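Local coordinates for DUF1904 domain-containing protein (Sebaldella termitidis, PDB 4M1A) that is of unknown function but adopts an alpha/beta fold related to the MIF clan and assembles into a trimer, at residues A[61-66]-A[99-104]. Residues are numbered along the deposited sequence; the frame is centred on the assembly and turned at random.
Sequences LWFDRD and NMYYED
Phe63 meets Tyr101 in a T-shaped aromatic pair within an alpha/beta domain of the MIF clan, probably built on the trimeric fold of that group. The pair ties the chain leaving strand 56-62, an inner strand of the five-stranded mixed sheet, to the C-terminal beta hairpin, a small case of one ring pair joining the main sheet of a chain to its hairpin. The edge of Phe63 is directed at the face of Tyr101, with planes at 75° and centroids 5.3 Å apart. One atom does most of the touching: Phe63 CZ lies 3.8 Å from Tyr101 CD1 and 3.9 Å from Tyr101 CG, so the phenyl tip meets the CB end of the phenol ring, far from its hydroxyl. The backbones stay well apart, the CA atoms of Phe63 and Tyr101 being 9.8 Å from each other, and the gap is bridged by side chains. Tyr101 reaches toward Phe63 with CG anti to its own N (chi1 -176°), which carries the phenol away from strand 101-103. Its OH is hydrogen-bonded to His3 NE2 on strand 3-7, which pairs antiparallel with 56-62, fixing the far end of the ring, while Met1 and Glu98 pack against Phe63. Strand 101-103 also forms an antiparallel ladder with a strand of a second subunit, where Val92 of that subunit packs on Tyr101; the pair therefore sits just behind a trimer interface. Beyond Phe63 the chain turns toward helix 67-82, with Asp64 OD1 salt-bridged to Arg70 NH1 and accepting a weak hydrogen bond from Trp62 NE1 at 3.3 Å.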
loop_
_atom_site.group_PDB
_atom_site.type_symbol
_atom_site.label_atom_id
_atom_site.label_comp_id
_atom_site.label_asym_id
_atom_site.label_seq_id
_atom_site.Cartn_x
_atom_site.Cartn_y
_atom_site.Cartn_z
ATOM N N LEU A 61 -3.760 -7.309 5.952
ATOM C CA LEU A 61 -3.699 -6.311 7.049
ATOM C C LEU A 61 -4.610 -6.753 8.149
ATOM O O LEU A 61 -5.838 -6.854 7.972
ATOM C CB LEU A 61 -4.108 -4.914 6.540
ATOM C CG LEU A 61 -3.186 -4.174 5.593
ATOM C CD1 LEU A 61 -3.135 -4.812 4.221
ATOM C CD2 LEU A 61 -3.641 -2.705 5.470
ATOM N N TRP A 62 -4.040 -7.030 9.344
ATOM C CA TRP A 62 -4.845 -7.535 10.435
ATOM C C TRP A 62 -4.212 -7.254 11.789
ATOM O O TRP A 62 -3.013 -6.869 11.861
ATOM C CB TRP A 62 -5.081 -9.040 10.297
ATOM C CG TRP A 62 -3.891 -9.948 10.422
ATOM C CD1 TRP A 62 -2.573 -9.634 10.587
ATOM C CD2 TRP A 62 -3.977 -11.357 10.512
ATOM N NE1 TRP A 62 -1.828 -10.807 10.744
ATOM C CE2 TRP A 62 -2.684 -11.864 10.672
ATOM C CE3 TRP A 62 -5.069 -12.257 10.395
ATOM C CZ2 TRP A 62 -2.426 -13.263 10.777
ATOM C CZ3 TRP A 62 -4.814 -13.606 10.539
ATOM C CH2 TRP A 62 -3.514 -14.090 10.684
ATOM N N PHE A 63 -5.010 -7.453 12.827
ATOM C CA PHE A 63 -4.480 -7.561 14.203
ATOM C C PHE A 63 -3.793 -8.947 14.270
ATOM O O PHE A 63 -4.401 -9.969 13.992
ATOM C CB PHE A 63 -5.559 -7.319 15.274
ATOM C CG PHE A 63 -6.172 -5.941 15.183
ATOM C CD1 PHE A 63 -5.401 -4.839 15.366
ATOM C CD2 PHE A 63 -7.503 -5.761 14.898
ATOM C CE1 PHE A 63 -5.956 -3.564 15.232
ATOM C CE2 PHE A 63 -8.063 -4.494 14.807
ATOM C CZ PHE A 63 -7.278 -3.393 14.939
ATOM N N ASP A 64 -2.521 -8.944 14.602
ATOM C CA ASP A 64 -1.723 -10.131 14.385
ATOM C C ASP A 64 -2.219 -11.264 15.235
ATOM O O ASP A 64 -2.752 -11.054 16.309
ATOM C CB ASP A 64 -0.258 -9.911 14.718
ATOM C CG ASP A 64 0.660 -11.014 14.148
ATOM O OD1 ASP A 64 0.330 -11.700 13.104
ATOM O OD2 ASP A 64 1.737 -11.137 14.760
ATOM N N ARG A 65 -2.066 -12.448 14.694
ATOM C CA ARG A 65 -2.420 -13.681 15.362
ATOM C C ARG A 65 -1.190 -14.541 15.298
ATOM O O ARG A 65 -0.185 -14.165 14.700
ATOM C CB ARG A 65 -3.574 -14.327 14.638
ATOM C CG ARG A 65 -4.915 -13.832 15.115
ATOM C CD ARG A 65 -5.779 -13.617 13.935
ATOM N NE ARG A 65 -7.119 -13.173 14.296
ATOM C CZ ARG A 65 -7.695 -12.029 13.933
ATOM N NH1 ARG A 65 -7.049 -11.084 13.254
ATOM N NH2 ARG A 65 -8.938 -11.814 14.314
ATOM N N ASP A 66 -1.250 -15.700 15.870
ATOM C CA ASP A 66 -0.061 -16.447 15.947
ATOM C C ASP A 66 0.223 -17.018 14.613
ATOM O O ASP A 66 -0.624 -16.883 13.662
ATOM C CB ASP A 66 -0.103 -17.510 17.050
ATOM C CG ASP A 66 -1.349 -18.403 17.025
ATOM O OD1 ASP A 66 -1.911 -18.751 15.952
ATOM O OD2 ASP A 66 -1.743 -18.760 18.146
ATOM N N ASN A 99 -4.352 1.226 18.506
ATOM C CA ASN A 99 -4.555 2.634 18.723
ATOM C C ASN A 99 -4.276 3.458 17.466
ATOM O O ASN A 99 -4.400 4.670 17.489
ATOM C CB ASN A 99 -3.807 3.155 19.973
ATOM C CG ASN A 99 -2.338 3.353 19.769
ATOM O OD1 ASN A 99 -1.721 3.006 18.743
ATOM N ND2 ASN A 99 -1.719 3.885 20.818
HETATM N N MSE A 100 -3.965 2.800 16.338
HETATM C CA MSE A 100 -3.793 3.551 15.108
HETATM C C MSE A 100 -4.815 3.187 14.076
HETATM O O MSE A 100 -4.671 3.575 12.908
HETATM C CB MSE A 100 -2.361 3.368 14.706
HETATM C CG MSE A 100 -1.538 4.445 15.538
HETATM SE SE MSE A 100 0.189 4.129 14.912
HETATM C CE MSE A 100 1.213 4.542 16.610
ATOM N N TYR A 101 -5.848 2.478 14.478
ATOM C CA TYR A 101 -6.860 1.980 13.632
ATOM C C TYR A 101 -8.247 2.417 14.099
ATOM O O TYR A 101 -8.623 2.196 15.251
ATOM C CB TYR A 101 -6.803 0.426 13.579
ATOM C CG TYR A 101 -7.759 -0.252 12.656
ATOM C CD1 TYR A 101 -9.054 -0.597 13.054
ATOM C CD2 TYR A 101 -7.388 -0.569 11.371
ATOM C CE1 TYR A 101 -9.955 -1.206 12.187
ATOM C CE2 TYR A 101 -8.243 -1.237 10.528
ATOM C CZ TYR A 101 -9.515 -1.563 10.906
ATOM O OH TYR A 101 -10.395 -2.214 10.058
ATOM N N TYR A 102 -8.985 3.068 13.217
ATOM C CA TYR A 102 -10.323 3.616 13.520
ATOM C C TYR A 102 -11.373 3.092 12.626
ATOM O O TYR A 102 -11.140 2.983 11.420
ATOM C CB TYR A 102 -10.291 5.165 13.442
ATOM C CG TYR A 102 -9.339 5.809 14.382
ATOM C CD1 TYR A 102 -7.959 5.846 14.141
ATOM C CD2 TYR A 102 -9.813 6.532 15.485
ATOM C CE1 TYR A 102 -7.099 6.451 14.982
ATOM C CE2 TYR A 102 -8.928 7.157 16.336
ATOM C CZ TYR A 102 -7.588 7.108 16.082
ATOM O OH TYR A 102 -6.689 7.756 16.872
ATOM N N GLU A 103 -12.567 2.782 13.166
ATOM C CA GLU A 103 -13.708 2.426 12.380
ATOM C C GLU A 103 -14.810 3.312 12.833
ATOM O O GLU A 103 -15.136 3.390 14.045
ATOM C CB GLU A 103 -14.095 0.974 12.511
ATOM C CG GLU A 103 -15.124 0.505 11.494
ATOM C CD GLU A 103 -15.441 -0.995 11.647
ATOM O OE1 GLU A 103 -14.504 -1.789 11.652
ATOM O OE2 GLU A 103 -16.617 -1.339 11.801
ATOM N N ASP A 104 -15.348 4.028 11.862
ATOM C CA ASP A 104 -16.310 5.087 12.130
ATOM C C ASP A 104 -15.923 6.012 13.291
ATOM O O ASP A 104 -16.751 6.350 14.107
ATOM C CB ASP A 104 -17.702 4.467 12.321
ATOM C CG ASP A 104 -18.301 4.016 11.006
ATOM O OD1 ASP A 104 -17.847 4.479 9.948
ATOM O OD2 ASP A 104 -19.199 3.155 11.004
#